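Local coordinates for protein BCL9 homolog (Drosophila melanogaster, PDB 3ZPV) that acts in Wnt signalling as a transcriptional coactivator, this chain being its HD1 domain, here paired with the chain of another protein, at residues 8-14 with 30-35. Numbering follows the deposited sequence.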
ATOM      1  N   PHE L   8      -3.497   4.005   9.091  1.00 27.98           N
ATOM      2  CA  PHE L   8      -2.223   3.412   9.389  1.00 26.69           C
ATOM      3  C   PHE L   8      -1.465   3.320   8.093  1.00 28.89           C
ATOM      4  O   PHE L   8      -1.961   2.725   7.098  1.00 31.18           O
ATOM      5  CB  PHE L   8      -2.414   2.054  10.019  1.00 25.75           C
ATOM      6  CG  PHE L   8      -3.176   2.108  11.295  1.00 26.82           C
ATOM      7  CD1 PHE L   8      -4.563   2.134  11.284  1.00 26.72           C
ATOM      8  CD2 PHE L   8      -2.520   2.139  12.521  1.00 27.72           C
ATOM      9  CE1 PHE L   8      -5.295   2.166  12.470  1.00 26.83           C
ATOM     10  CE2 PHE L   8      -3.244   2.176  13.716  1.00 27.96           C
ATOM     11  CZ  PHE L   8      -4.634   2.179  13.687  1.00 27.15           C
ATOM     12  N   VAL L   9      -0.262   3.902   8.094  1.00 27.76           N
ATOM     13  CA  VAL L   9       0.531   4.034   6.879  1.00 27.15           C
ATOM     14  C   VAL L   9       1.546   2.904   6.766  1.00 27.23           C
ATOM     15  O   VAL L   9       2.268   2.620   7.693  1.00 27.84           O
ATOM     16  CB  VAL L   9       1.263   5.363   6.859  1.00 27.35           C
ATOM     17  CG1 VAL L   9       2.139   5.483   5.627  1.00 28.18           C
ATOM     18  CG2 VAL L   9       0.271   6.518   6.880  1.00 28.56           C
ATOM     19  N   PHE L  10       1.591   2.253   5.609  1.00 27.08           N
ATOM     20  CA  PHE L  10       2.490   1.138   5.384  1.00 25.84           C
ATOM     21  C   PHE L  10       3.379   1.447   4.215  1.00 27.09           C
ATOM     22  O   PHE L  10       2.894   1.756   3.112  1.00 24.21           O
ATOM     23  CB  PHE L  10       1.714  -0.133   5.001  1.00 26.00           C
ATOM     24  CG  PHE L  10       0.900  -0.733   6.116  1.00 24.39           C
ATOM     25  CD1 PHE L  10      -0.347  -0.208   6.434  1.00 24.69           C
ATOM     26  CD2 PHE L  10       1.352  -1.841   6.800  1.00 22.39           C
ATOM     27  CE1 PHE L  10      -1.099  -0.768   7.450  1.00 25.03           C
ATOM     28  CE2 PHE L  10       0.604  -2.397   7.811  1.00 22.72           C
ATOM     29  CZ  PHE L  10      -0.623  -1.862   8.145  1.00 23.25           C
ATOM     30  N   SER L  11       4.688   1.290   4.419  1.00 28.71           N
ATOM     31  CA  SER L  11       5.614   1.215   3.279  1.00 27.86           C
ATOM     32  C   SER L  11       5.462  -0.156   2.636  1.00 25.96           C
ATOM     33  O   SER L  11       4.787  -1.026   3.173  1.00 25.71           O
ATOM     34  CB  SER L  11       7.021   1.417   3.760  1.00 29.59           C
ATOM     35  OG  SER L  11       7.409   0.329   4.571  1.00 34.32           O
ATOM     36  N   THR L  12       6.023  -0.341   1.456  1.00 26.86           N
ATOM     37  CA  THR L  12       5.995  -1.641   0.805  1.00 27.90           C
ATOM     38  C   THR L  12       6.561  -2.702   1.731  1.00 33.04           C
ATOM     39  O   THR L  12       5.983  -3.782   1.896  1.00 34.27           O
ATOM     40  CB  THR L  12       6.798  -1.639  -0.495  1.00 27.16           C
ATOM     41  OG1 THR L  12       6.155  -0.791  -1.446  1.00 27.24           O
ATOM     42  CG2 THR L  12       6.941  -3.076  -1.090  1.00 27.91           C
ATOM     43  N   GLN L  13       7.690  -2.393   2.348  1.00 37.51           N
ATOM     44  CA  GLN L  13       8.369  -3.353   3.223  1.00 41.54           C
ATOM     45  C   GLN L  13       7.469  -3.742   4.378  1.00 35.38           C
ATOM     46  O   GLN L  13       7.292  -4.920   4.689  1.00 37.68           O
ATOM     47  CB  GLN L  13       9.671  -2.738   3.724  1.00 49.33           C
ATOM     48  CG  GLN L  13      10.650  -3.683   4.411  1.00 58.32           C
ATOM     49  CD  GLN L  13      11.705  -2.828   5.156  1.00 66.34           C
ATOM     50  OE1 GLN L  13      12.249  -2.029   4.466  1.00 72.20           O
ATOM     51  NE2 GLN L  13      11.951  -2.906   6.498  1.00 70.21           N
ATOM     52  N   LEU L  14       6.900  -2.740   5.023  1.00 33.38           N
ATOM     53  CA  LEU L  14       6.032  -2.970   6.171  1.00 32.13           C
ATOM     54  C   LEU L  14       4.750  -3.752   5.772  1.00 31.48           C
ATOM     55  O   LEU L  14       4.327  -4.649   6.489  1.00 29.59           O
ATOM     56  CB  LEU L  14       5.678  -1.642   6.827  1.00 30.61           C
ATOM     57  CG  LEU L  14       5.171  -1.724   8.265  1.00 33.21           C
ATOM     58  CD1 LEU L  14       6.250  -2.275   9.176  1.00 34.68           C
ATOM     59  CD2 LEU L  14       4.724  -0.349   8.745  1.00 32.97           C
ATOM     60  N   ILE L  30      -3.299  -6.867   9.127  1.00 34.04           N
ATOM     61  CA  ILE L  30      -2.069  -6.062   9.061  1.00 31.69           C
ATOM     62  C   ILE L  30      -2.121  -4.854   9.992  1.00 31.64           C
ATOM     63  O   ILE L  30      -1.085  -4.302  10.343  1.00 31.63           O
ATOM     64  CB  ILE L  30      -1.709  -5.613   7.629  1.00 29.51           C
ATOM     65  CG1 ILE L  30      -2.871  -4.852   6.975  1.00 30.40           C
ATOM     66  CG2 ILE L  30      -1.331  -6.811   6.791  1.00 29.19           C
ATOM     67  CD1 ILE L  30      -2.482  -4.169   5.683  1.00 29.59           C
ATOM     68  N   ILE L  31      -3.323  -4.434  10.373  1.00 34.43           N
ATOM     69  CA  ILE L  31      -3.485  -3.311  11.308  1.00 34.38           C
ATOM     70  C   ILE L  31      -2.998  -3.734  12.677  1.00 34.01           C
ATOM     71  O   ILE L  31      -2.254  -3.013  13.327  1.00 34.56           O
ATOM     72  CB  ILE L  31      -4.948  -2.810  11.380  1.00 33.58           C
ATOM     73  CG1 ILE L  31      -5.433  -2.314  10.012  1.00 32.88           C
ATOM     74  CG2 ILE L  31      -5.087  -1.682  12.381  1.00 35.99           C
ATOM     75  CD1 ILE L  31      -4.574  -1.259   9.345  1.00 31.52           C
ATOM     76  N   ALA L  32      -3.398  -4.921  13.106  1.00 37.61           N
ATOM     77  CA  ALA L  32      -2.903  -5.477  14.369  1.00 40.09           C
ATOM     78  C   ALA L  32      -1.375  -5.523  14.393  1.00 40.39           C
ATOM     79  O   ALA L  32      -0.743  -5.199  15.413  1.00 44.07           O
ATOM     80  CB  ALA L  32      -3.486  -6.867  14.602  1.00 42.16           C
ATOM     81  N   TYR L  33      -0.788  -5.935  13.271  1.00 39.98           N
ATOM     82  CA  TYR L  33       0.668  -6.001  13.149  1.00 40.16           C
ATOM     83  C   TYR L  33       1.295  -4.625  13.287  1.00 40.01           C
ATOM     84  O   TYR L  33       2.319  -4.456  13.939  1.00 39.95           O
ATOM     85  CB  TYR L  33       1.059  -6.624  11.805  1.00 40.66           C
ATOM     86  CG  TYR L  33       2.544  -6.538  11.472  1.00 39.97           C
ATOM     87  CD1 TYR L  33       3.438  -7.481  11.937  1.00 37.78           C
ATOM     88  CD2 TYR L  33       3.036  -5.520  10.674  1.00 41.84           C
ATOM     89  CE1 TYR L  33       4.784  -7.407  11.637  1.00 39.62           C
ATOM     90  CE2 TYR L  33       4.389  -5.438  10.360  1.00 44.86           C
ATOM     91  CZ  TYR L  33       5.263  -6.381  10.857  1.00 43.82           C
ATOM     92  OH  TYR L  33       6.620  -6.302  10.567  1.00 45.20           O
ATOM     93  N   HIS L  34       0.676  -3.644  12.638  1.00 42.98           N
ATOM     94  CA  HIS L  34       1.173  -2.265  12.624  1.00 43.01           C
ATOM     95  C   HIS L  34       1.238  -1.694  14.045  1.00 42.84           C
ATOM     96  O   HIS L  34       2.221  -1.041  14.388  1.00 45.69           O
ATOM     97  CB  HIS L  34       0.262  -1.401  11.746  1.00 40.33           C
ATOM     98  CG  HIS L  34       0.828  -0.065  11.372  1.00 36.88           C
ATOM     99  ND1 HIS L  34       0.940   0.980  12.268  1.00 36.57           N
ATOM    100  CD2 HIS L  34       1.272   0.408  10.184  1.00 35.60           C
ATOM    101  CE1 HIS L  34       1.453   2.033  11.652  1.00 36.42           C
ATOM    102  NE2 HIS L  34       1.657   1.715  10.384  1.00 36.55           N
ATOM    103  N   CYS L  35       0.227  -1.983  14.852  1.00 44.94           N
ATOM    104  CA  CYS L  35       0.123  -1.469  16.223  1.00 55.76           C
ATOM    105  C   CYS L  35       1.236  -1.921  17.153  1.00 63.08           C
ATOM    106  O   CYS L  35       1.519  -1.253  18.151  1.00 66.21           O
ATOM    107  CB  CYS L  35      -1.200  -1.878  16.854  1.00 57.26           C
ATOM    108  SG  CYS L  35      -2.581  -0.968  16.152  1.00 63.19           S
TER
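His-34 reaches from helix 30-35 across to strand 8-10 and supplies the polar link: NE2 donates to Val-9 O at 2.9 Å, bent to 145° at the hydrogen. The oxygen lies near the imidazole plane, whereas the nitrogen sits above the carbonyl plane. With CG anti to the backbone N (chi1 -166°), the ring extends towards the strand, where a flat group with an N-H on its rim can both bond and stack.

His-34 turns an edge to one face of Phe-10, planes at 68°, its CD2 lying 3.6 Å from Phe-10 CZ. The edge of Phe-8 points at the imidazole face, and Phe-8 CB sits over its centre, 4.0 Å from the centroid.

Aliphatic groups complete the packing. Ile-30 CD1 covers the other face of Phe-10, whose flat ring suits this slot; branched Ile-31 puts CG2 over the Phe-8 face and CD1 at the Phe-10 edge. Forked Leu-14 can touch two rings: CD1 meets Tyr-33 CE2 at the ring edge, 3.9 Å away, and CD2 touches His-34 CD2.

The strand crosses the helix nearly perpendicularly and extends a parallel sheet of another protein. In this HD1 fragment, the aromatic cluster of Phe-8, Phe-10 and His-34, with both isoleucines, packs helix against strand.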